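Local coordinates for TPR repeat-containing protein YrrB (Bacillus subtilis, PDB 2Q7F), which is a possible mediator of complex formation among RNA sulfuration components, RNA processing components and aminoacyl-tRNA synthetases through its tetratricopeptide repeats, at residues Glu172-Leu175 / Asp176-Leu179; Phe182-Val185 / Thr186-Pro190; Val201-Tyr205 / Lys206-Glu210; Asp225-Leu228 / Ala229-Ala232. All coordinates share one frame; numbering follows the deposited sequence.

From the N terminus, the four contacts follow one another in series; none nests in another or crosses it. Contact 1 closes the turn between helices 159-172 and 176-188 of TPR 5, and contact 2 ends that second helix after Q188, with D189 stepping out of it. Contact 3 is the turn after helix 193-205, leading to helix 211-222 in TPR 6. It touches contact 1 through the D176-K206 salt bridge and the packing of L179 on T202, tying the end of helix 193-205 to the start of helix 176-188; F182 of contact 2 meets T202. Contact 4 starts helix 227-233 and touches none of the others, its nearest atoms about 5 Å from contact 3.

Contact 1. Residues Glu172-Leu175 / Asp176-Leu179; sequences EGML and DEAL
L175 and L179 are joined by an i to i+4 hydrogen bond at the start of helix 176-188, just after the tight turn that separates the two antiparallel helices of a tetratricopeptide repeat, here TPR 5. L179 N reaches L175 O at 3.3 Å along a nearly straight N-H path (160°), although the nitrogen sits above the carbonyl plane. The same oxygen is crowded by carbon: A178 CB lies 3.3 Å from L175 O, and L179 CG comes within 3.5 Å of it. Alanine suits the buried position 178 because its methyl group fits against this carbonyl while also touching L169 and A170 of the preceding helix. L175 and L179 are the apolar side of the turn, and both reach T202 on helix 193-205.

The outer side is more open to solvent. G173 leaves the helix with positive phi (113°); a side chain there would collide with E172 O, and glycine avoids this. M174 then forms the centre of an inverse gamma turn, an exposed residue whose side chain still lies on L145 and L169. Across from it, E177 packs by its aliphatic part, with CG 3.4 Å from M174 CB. A bend at chi2 (-78°) folds the E177 chain back along the turn, and glutamate is long enough for its carboxylate to come back to the start of the helix. There E177 OE2 accepts a weak, bent hydrogen bond from D176 N at 3.1 Å.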
loop_
_atom_site.group_PDB
_atom_site.type_symbol
_atom_site.label_atom_id
_atom_site.label_comp_id
_atom_site.label_asym_id
_atom_site.label_seq_id
_atom_site.Cartn_x
_atom_site.Cartn_y
_atom_site.Cartn_z
ATOM N N GLU A 172 16.726 -0.489 3.695
ATOM C CA GLU A 172 17.615 0.293 2.849
ATOM C C GLU A 172 18.910 0.726 3.541
ATOM O O GLU A 172 19.816 1.250 2.891
ATOM C CB GLU A 172 16.870 1.500 2.272
ATOM C CG GLU A 172 17.368 1.937 0.884
ATOM C CD GLU A 172 17.141 0.892 -0.225
ATOM O OE1 GLU A 172 16.366 -0.073 -0.029
ATOM O OE2 GLU A 172 17.744 1.043 -1.310
ATOM N N GLY A 173 19.001 0.493 4.849
ATOM C CA GLY A 173 20.189 0.858 5.617
ATOM C C GLY A 173 19.902 1.969 6.603
ATOM O O GLY A 173 20.550 2.066 7.640
ATOM N N MET A 174 18.925 2.807 6.269
ATOM C CA MET A 174 18.492 3.912 7.113
ATOM C C MET A 174 17.766 3.339 8.328
ATOM O O MET A 174 16.537 3.298 8.364
ATOM C CB MET A 174 17.570 4.849 6.316
ATOM C CG MET A 174 18.193 5.473 5.057
ATOM S SD MET A 174 16.999 6.171 3.867
ATOM C CE MET A 174 16.594 7.750 4.623
ATOM N N LEU A 175 18.542 2.901 9.319
ATOM C CA LEU A 175 18.036 2.088 10.433
ATOM C C LEU A 175 17.468 2.867 11.609
ATOM O O LEU A 175 16.594 2.372 12.313
ATOM C CB LEU A 175 19.124 1.140 10.948
ATOM C CG LEU A 175 19.586 0.039 9.989
ATOM C CD1 LEU A 175 21.038 -0.324 10.271
ATOM C CD2 LEU A 175 18.686 -1.194 10.041
ATOM N N ASP A 176 17.972 4.071 11.837
ATOM C CA ASP A 176 17.556 4.854 12.998
ATOM C C ASP A 176 16.227 5.537 12.735
ATOM O O ASP A 176 15.363 5.601 13.611
ATOM C CB ASP A 176 18.642 5.858 13.379
ATOM C CG ASP A 176 20.021 5.230 13.374
ATOM O OD1 ASP A 176 20.575 5.034 12.269
ATOM O OD2 ASP A 176 20.536 4.906 14.463
ATOM N N GLU A 177 16.066 6.024 11.511
ATOM C CA GLU A 177 14.799 6.574 11.038
ATOM C C GLU A 177 13.714 5.491 10.935
ATOM O O GLU A 177 12.516 5.793 11.008
ATOM C CB GLU A 177 14.989 7.300 9.699
ATOM C CG GLU A 177 16.056 6.688 8.787
ATOM C CD GLU A 177 17.478 7.061 9.201
ATOM O OE1 GLU A 177 17.829 8.257 9.142
ATOM O OE2 GLU A 177 18.250 6.156 9.584
ATOM N N ALA A 178 14.136 4.236 10.778
ATOM C CA ALA A 178 13.211 3.104 10.814
ATOM C C ALA A 178 12.614 2.997 12.205
ATOM O O ALA A 178 11.394 2.917 12.359
ATOM C CB ALA A 178 13.916 1.811 10.429
ATOM N N LEU A 179 13.490 3.022 13.209
ATOM C CA LEU A 179 13.092 2.997 14.619
ATOM C C LEU A 179 12.226 4.198 14.982
ATOM O O LEU A 179 11.269 4.066 15.740
ATOM C CB LEU A 179 14.322 2.933 15.518
ATOM C CG LEU A 179 15.160 1.663 15.387
ATOM C CD1 LEU A 179 16.558 1.934 15.890
ATOM C CD2 LEU A 179 14.530 0.465 16.117
#

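Contact 2. Residues Phe182-Val185 / Thr186-Pro190; sequences FAAV and TEQDP
V185 O and D189 N make the last of four successive i to i+4 hydrogen bonds in the final turns of helix 176-188, at 2.8 Å. Before it, F182 O accepts from T186 N at 3.1 Å, A183 O from E187 N at 3.0 Å, and A184 O from Q188 N at 3.1 Å. Each of these four carbonyls is thus satisfied by an amide one turn on. T186 adds a methine contact, its CB lying 3.1 Å from A183 O. D189 leaves helical angles, and its OD2 accepts from G191 N, so the aspartate serves the chain beyond the helix. P190 has no N-H to continue the ladder; a proline near the end of the second helix is a familiar feature of the TPR consensus.

Q188 holds CG beside its backbone N (chi1 -66°), which runs the chain along a carbonyl, with CG 3.7 Å from A184 O. With an alanine here everything beyond CB goes, which is likely to open a gap beside A184 O and leave R162 less covered.

F182, V185 and T186 pack against helix 193-205, while small A184 and branched V185 fit against R162 of helix 159-172, which Q188 also meets.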
loop_
_atom_site.group_PDB
_atom_site.type_symbol
_atom_site.label_atom_id
_atom_site.label_comp_id
_atom_site.label_asym_id
_atom_site.label_seq_id
_atom_site.Cartn_x
_atom_site.Cartn_y
_atom_site.Cartn_z
ATOM N N PHE A 182 8.911 3.005 13.528
ATOM C CA PHE A 182 8.392 1.890 14.342
ATOM C C PHE A 182 7.843 2.367 15.695
ATOM O O PHE A 182 6.815 1.865 16.160
ATOM C CB PHE A 182 9.446 0.796 14.570
ATOM C CG PHE A 182 9.845 0.042 13.323
ATOM C CD1 PHE A 182 8.905 -0.309 12.357
ATOM C CD2 PHE A 182 11.170 -0.346 13.131
ATOM C CE1 PHE A 182 9.283 -1.011 11.209
ATOM C CE2 PHE A 182 11.554 -1.050 11.989
ATOM C CZ PHE A 182 10.607 -1.384 11.028
ATOM N N ALA A 183 8.529 3.337 16.307
ATOM C CA ALA A 183 8.121 3.909 17.595
ATOM C C ALA A 183 6.787 4.640 17.501
ATOM O O ALA A 183 5.918 4.472 18.359
ATOM C CB ALA A 183 9.196 4.832 18.140
ATOM N N ALA A 184 6.624 5.443 16.452
ATOM C CA ALA A 184 5.380 6.188 16.235
ATOM C C ALA A 184 4.181 5.254 16.029
ATOM O O ALA A 184 3.071 5.552 16.488
ATOM C CB ALA A 184 5.530 7.156 15.068
ATOM N N VAL A 185 4.421 4.126 15.354
ATOM C CA VAL A 185 3.415 3.072 15.176
ATOM C C VAL A 185 3.008 2.495 16.530
ATOM O O VAL A 185 1.825 2.232 16.767
ATOM C CB VAL A 185 3.930 1.936 14.249
ATOM C CG1 VAL A 185 2.974 0.733 14.248
ATOM C CG2 VAL A 185 4.145 2.457 12.825
ATOM N N THR A 186 4.001 2.311 17.405
ATOM C CA THR A 186 3.795 1.875 18.787
ATOM C C THR A 186 2.925 2.867 19.573
ATOM O O THR A 186 2.092 2.453 20.384
ATOM C CB THR A 186 5.158 1.640 19.502
ATOM O OG1 THR A 186 5.668 0.354 19.138
ATOM C CG2 THR A 186 5.023 1.704 21.016
ATOM N N GLU A 187 3.110 4.164 19.321
ATOM C CA GLU A 187 2.323 5.200 20.003
ATOM C C GLU A 187 0.849 5.173 19.587
ATOM O O GLU A 187 -0.039 5.223 20.437
ATOM C CB GLU A 187 2.924 6.603 19.794
ATOM C CG GLU A 187 2.400 7.664 20.790
ATOM C CD GLU A 187 2.882 9.089 20.496
ATOM O OE1 GLU A 187 3.782 9.274 19.643
ATOM O OE2 GLU A 187 2.357 10.035 21.128
ATOM N N GLN A 188 0.591 5.083 18.286
ATOM C CA GLN A 188 -0.782 5.048 17.784
ATOM C C GLN A 188 -1.443 3.698 18.061
ATOM O O GLN A 188 -2.546 3.645 18.606
ATOM C CB GLN A 188 -0.824 5.389 16.292
ATOM C CG GLN A 188 -0.416 6.827 15.992
ATOM C CD GLN A 188 0.038 7.039 14.561
ATOM O OE1 GLN A 188 -0.694 6.759 13.608
ATOM N NE2 GLN A 188 1.253 7.554 14.405
ATOM N N ASP A 189 -0.758 2.616 17.700
ATOM C CA ASP A 189 -1.271 1.263 17.907
ATOM C C ASP A 189 -0.305 0.493 18.815
ATOM O O ASP A 189 0.729 0.011 18.355
ATOM C CB ASP A 189 -1.484 0.558 16.551
ATOM C CG ASP A 189 -2.111 -0.841 16.678
ATOM O OD1 ASP A 189 -2.222 -1.525 15.635
ATOM O OD2 ASP A 189 -2.486 -1.265 17.793
ATOM N N PRO A 190 -0.632 0.395 20.119
ATOM C CA PRO A 190 0.226 -0.357 21.044
ATOM C C PRO A 190 0.027 -1.881 20.962
ATOM O O PRO A 190 0.800 -2.636 21.556
ATOM C CB PRO A 190 -0.176 0.184 22.419
ATOM C CG PRO A 190 -1.578 0.662 22.255
ATOM C CD PRO A 190 -1.802 0.986 20.796
#

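Contact 3. Residues Val201-Tyr205 / Lys206-Glu210; sequences VTYAY and KENRE
At the turn after the first helix of TPR 6, K206 and N208 run beside the ring of Y203 in the same direction. K206 CD comes 4.0 Å from Y203 CD1 and approaches the ring obliquely, so the lysine contributes its aliphatic chain to the contact. N208 OD1 stands 4.1 Å from the same Y203 CD1, with the amide plane almost perpendicular to the ring (83°).

Backbone bonding frays here. K206 N divides itself between two weak bonds, to T202 O at 3.1 Å and to Y203 O at 3.0 Å. E207 N then turns to A204 O at 3.1 Å, approaching from well above the carbonyl plane. E207 takes positive phi, an unusual choice for a residue with a side chain, and is the first residue clearly off helical angles.

In the TPR fold this turn hands the chain from helix 193-205 to its antiparallel partner, helix 211-222, and Y203 bridges the two: its broad ring also touches K211, A212 and M215. N208 has a matching second task, since its OD1 accepts a hydrogen bond from K211 N in the next helix. Lysine suits position 206 for its length: the chain runs past Y203, then bends at both chi3 (65°) and chi4 (69°), and K206 NZ forms a salt bridge with D176 OD2 on helix 176-188.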
loop_
_atom_site.group_PDB
_atom_site.type_symbol
_atom_site.label_atom_id
_atom_site.label_comp_id
_atom_site.label_asym_id
_atom_site.label_seq_id
_atom_site.Cartn_x
_atom_site.Cartn_y
_atom_site.Cartn_z
ATOM N N VAL A 201 14.374 -6.492 15.170
ATOM C CA VAL A 201 15.277 -6.924 14.100
ATOM C C VAL A 201 16.202 -5.793 13.657
ATOM O O VAL A 201 17.349 -6.037 13.270
ATOM C CB VAL A 201 14.498 -7.499 12.897
ATOM C CG1 VAL A 201 15.444 -7.863 11.753
ATOM C CG2 VAL A 201 13.703 -8.723 13.322
ATOM N N THR A 202 15.704 -4.560 13.726
ATOM C CA THR A 202 16.496 -3.391 13.349
ATOM C C THR A 202 17.696 -3.243 14.282
ATOM O O THR A 202 18.830 -3.102 13.821
ATOM C CB THR A 202 15.651 -2.089 13.332
ATOM O OG1 THR A 202 14.693 -2.153 12.269
ATOM C CG2 THR A 202 16.535 -0.863 13.128
ATOM N N TYR A 203 17.434 -3.299 15.588
ATOM C CA TYR A 203 18.478 -3.190 16.611
ATOM C C TYR A 203 19.582 -4.237 16.450
ATOM O O TYR A 203 20.746 -3.956 16.731
ATOM C CB TYR A 203 17.878 -3.272 18.017
ATOM C CG TYR A 203 17.318 -1.968 18.559
ATOM C CD1 TYR A 203 18.115 -0.821 18.660
ATOM C CD2 TYR A 203 15.999 -1.894 19.008
ATOM C CE1 TYR A 203 17.599 0.375 19.172
ATOM C CE2 TYR A 203 15.475 -0.708 19.523
ATOM C CZ TYR A 203 16.277 0.419 19.603
ATOM O OH TYR A 203 15.749 1.581 20.114
ATOM N N ALA A 204 19.214 -5.434 15.996
ATOM C CA ALA A 204 20.187 -6.489 15.694
ATOM C C ALA A 204 21.229 -6.050 14.652
ATOM O O ALA A 204 22.423 -6.323 14.801
ATOM C CB ALA A 204 19.471 -7.751 15.240
ATOM N N TYR A 205 20.765 -5.360 13.610
ATOM C CA TYR A 205 21.629 -4.817 12.567
ATOM C C TYR A 205 22.399 -3.587 13.052
ATOM O O TYR A 205 23.380 -3.173 12.426
ATOM C CB TYR A 205 20.804 -4.480 11.323
ATOM C CG TYR A 205 20.488 -5.678 10.450
ATOM C CD1 TYR A 205 19.543 -6.628 10.844
ATOM C CD2 TYR A 205 21.130 -5.860 9.226
ATOM C CE1 TYR A 205 19.254 -7.732 10.043
ATOM C CE2 TYR A 205 20.844 -6.958 8.414
ATOM C CZ TYR A 205 19.909 -7.887 8.832
ATOM O OH TYR A 205 19.626 -8.972 8.040
ATOM N N LYS A 206 21.945 -3.011 14.164
ATOM C CA LYS A 206 22.656 -1.922 14.842
ATOM C C LYS A 206 23.711 -2.459 15.818
ATOM O O LYS A 206 24.451 -1.681 16.440
ATOM C CB LYS A 206 21.671 -1.029 15.596
ATOM C CG LYS A 206 20.933 -0.026 14.730
ATOM C CD LYS A 206 19.957 0.808 15.558
ATOM C CE LYS A 206 20.655 1.698 16.587
ATOM N NZ LYS A 206 21.422 2.809 15.962
ATOM N N GLU A 207 23.769 -3.790 15.935
ATOM C CA GLU A 207 24.707 -4.509 16.819
ATOM C C GLU A 207 24.473 -4.194 18.294
ATOM O O GLU A 207 25.316 -3.590 18.958
ATOM C CB GLU A 207 26.168 -4.259 16.418
ATOM C CG GLU A 207 26.407 -4.319 14.916
ATOM C CD GLU A 207 27.678 -5.045 14.550
ATOM O OE1 GLU A 207 28.714 -4.847 15.232
ATOM O OE2 GLU A 207 27.635 -5.817 13.568
ATOM N N ASN A 208 23.316 -4.624 18.794
ATOM C CA ASN A 208 22.885 -4.327 20.155
ATOM C C ASN A 208 21.926 -5.398 20.682
ATOM O O ASN A 208 20.730 -5.364 20.390
ATOM C CB ASN A 208 22.234 -2.931 20.203
ATOM C CG ASN A 208 21.660 -2.587 21.568
ATOM O OD1 ASN A 208 20.583 -2.004 21.666
ATOM N ND2 ASN A 208 22.379 -2.943 22.627
ATOM N N ARG A 209 22.456 -6.349 21.451
ATOM C CA ARG A 209 21.629 -7.403 22.040
ATOM C C ARG A 209 20.982 -7.049 23.375
ATOM O O ARG A 209 20.594 -7.937 24.134
ATOM C CB ARG A 209 22.464 -8.370 22.892
ATOM C CG ARG A 209 22.928 -9.646 22.187
ATOM C CD ARG A 209 24.440 -9.664 21.975
ATOM N NE ARG A 209 25.181 -9.852 23.227
ATOM C CZ ARG A 209 26.494 -9.663 23.374
ATOM N NH1 ARG A 209 27.240 -9.276 22.343
ATOM N NH2 ARG A 209 27.065 -9.861 24.558
ATOM N N GLU A 210 20.854 -5.748 23.629
ATOM C CA GLU A 210 19.991 -5.151 24.654
ATOM C C GLU A 210 18.589 -4.769 24.175
ATOM O O GLU A 210 17.633 -5.533 24.366
ATOM C CB GLU A 210 20.685 -3.935 25.293
ATOM C CG GLU A 210 21.428 -4.229 26.589
ATOM C CD GLU A 210 20.524 -4.193 27.815
ATOM O OE1 GLU A 210 19.286 -4.304 27.663
ATOM O OE2 GLU A 210 21.055 -4.052 28.939
#

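Contact 4. Residues Asp225-Leu228 / Ala229-Ala232; sequences DHML and ALHA
H226 meets A229 across the first turn of helix 227-233, the short C-terminal helix that follows TPR 6 and packs on its helices, much as a capping helix often closes a TPR array. H226 CD2 is 3.4 Å from A229 CB, and A229 N lies at the ring's edge, near its plane. A chi1 of -154°, which sets CG opposite the backbone N, turns the ring along the start of the helix, and the small methyl of A229 accommodates it.

H226 occupies the N-cap position and centres an inverse gamma turn. Its carbonyl begins the helical ladder, H226 O accepting from L230 N at 2.9 Å in the carbonyl plane. H231 N follows with an almost straight bond (169°) to M227 O at 2.8 Å. That same oxygen sits over one face of the H231 ring, while M227 SD makes an oblique sulfur-aromatic contact 4.9 Å from the H231 ring centroid.

In the next shell, the ring of Y197 meets that of H226, and A193 and D194 also touch it. With a serine in its place the imidazole is lost, which would probably leave Y197 without its ring partner and A229 CB without cover on that side. A229 and L230 rest on I220. A232 touches Y197 of helix 193-205 and L216 of helix 211-222, while its backbone completes the turn: A232 N donates to L228 O at 2.8 Å, and A232 CB lies 3.1 Å from that same L228 O.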
loop_
_atom_site.group_PDB
_atom_site.type_symbol
_atom_site.label_atom_id
_atom_site.label_comp_id
_atom_site.label_asym_id
_atom_site.label_seq_id
_atom_site.Cartn_x
_atom_site.Cartn_y
_atom_site.Cartn_z
ATOM N N ASP A 225 2.056 -16.256 20.350
ATOM C CA ASP A 225 2.373 -17.186 19.257
ATOM C C ASP A 225 3.092 -16.537 18.064
ATOM O O ASP A 225 2.998 -17.016 16.929
ATOM C CB ASP A 225 1.127 -17.971 18.803
ATOM C CG ASP A 225 0.023 -17.078 18.240
ATOM O OD1 ASP A 225 0.285 -16.225 17.363
ATOM O OD2 ASP A 225 -1.135 -17.261 18.667
ATOM N N HIS A 226 3.816 -15.455 18.334
ATOM C CA HIS A 226 4.629 -14.796 17.318
ATOM C C HIS A 226 5.894 -15.615 17.052
ATOM O O HIS A 226 6.947 -15.351 17.642
ATOM C CB HIS A 226 4.995 -13.379 17.766
ATOM C CG HIS A 226 5.266 -12.438 16.632
ATOM N ND1 HIS A 226 4.468 -11.347 16.366
ATOM C CD2 HIS A 226 6.232 -12.438 15.684
ATOM C CE1 HIS A 226 4.936 -10.710 15.308
ATOM N NE2 HIS A 226 6.007 -11.351 14.875
ATOM N N MET A 227 5.780 -16.607 16.165
ATOM C CA MET A 227 6.854 -17.577 15.915
ATOM C C MET A 227 8.150 -16.958 15.410
ATOM O O MET A 227 9.238 -17.409 15.781
ATOM C CB MET A 227 6.399 -18.685 14.961
ATOM C CG MET A 227 5.995 -19.978 15.665
ATOM S SD MET A 227 6.193 -21.447 14.624
ATOM C CE MET A 227 5.038 -21.109 13.286
ATOM N N LEU A 228 8.030 -15.935 14.566
ATOM C CA LEU A 228 9.194 -15.185 14.098
ATOM C C LEU A 228 9.898 -14.447 15.241
ATOM O O LEU A 228 11.126 -14.491 15.344
ATOM C CB LEU A 228 8.818 -14.238 12.955
ATOM C CG LEU A 228 9.065 -14.694 11.506
ATOM C CD1 LEU A 228 8.852 -16.206 11.266
ATOM C CD2 LEU A 228 8.216 -13.875 10.542
ATOM N N ALA A 229 9.131 -13.793 16.111
ATOM C CA ALA A 229 9.710 -13.160 17.299
ATOM C C ALA A 229 10.359 -14.215 18.172
ATOM O O ALA A 229 11.399 -13.969 18.775
ATOM C CB ALA A 229 8.662 -12.384 18.081
ATOM N N LEU A 230 9.746 -15.394 18.219
ATOM C CA LEU A 230 10.266 -16.520 18.994
ATOM C C LEU A 230 11.606 -17.014 18.457
ATOM O O LEU A 230 12.587 -17.096 19.201
ATOM C CB LEU A 230 9.245 -17.666 19.048
ATOM C CG LEU A 230 8.046 -17.474 19.986
ATOM C CD1 LEU A 230 6.943 -18.471 19.671
ATOM C CD2 LEU A 230 8.478 -17.569 21.449
ATOM N N HIS A 231 11.642 -17.328 17.165
ATOM C CA HIS A 231 12.863 -17.790 16.519
ATOM C C HIS A 231 13.950 -16.719 16.543
ATOM O O HIS A 231 15.125 -17.031 16.735
ATOM C CB HIS A 231 12.585 -18.249 15.086
ATOM C CG HIS A 231 11.643 -19.410 14.998
ATOM N ND1 HIS A 231 11.650 -20.447 15.906
ATOM C CD2 HIS A 231 10.672 -19.703 14.101
ATOM C CE1 HIS A 231 10.720 -21.325 15.578
ATOM N NE2 HIS A 231 10.112 -20.897 14.487
ATOM N N ALA A 232 13.548 -15.461 16.368
ATOM C CA ALA A 232 14.483 -14.336 16.416
ATOM C C ALA A 232 15.165 -14.205 17.779
ATOM O O ALA A 232 16.334 -13.826 17.861
ATOM C CB ALA A 232 13.779 -13.034 16.045
#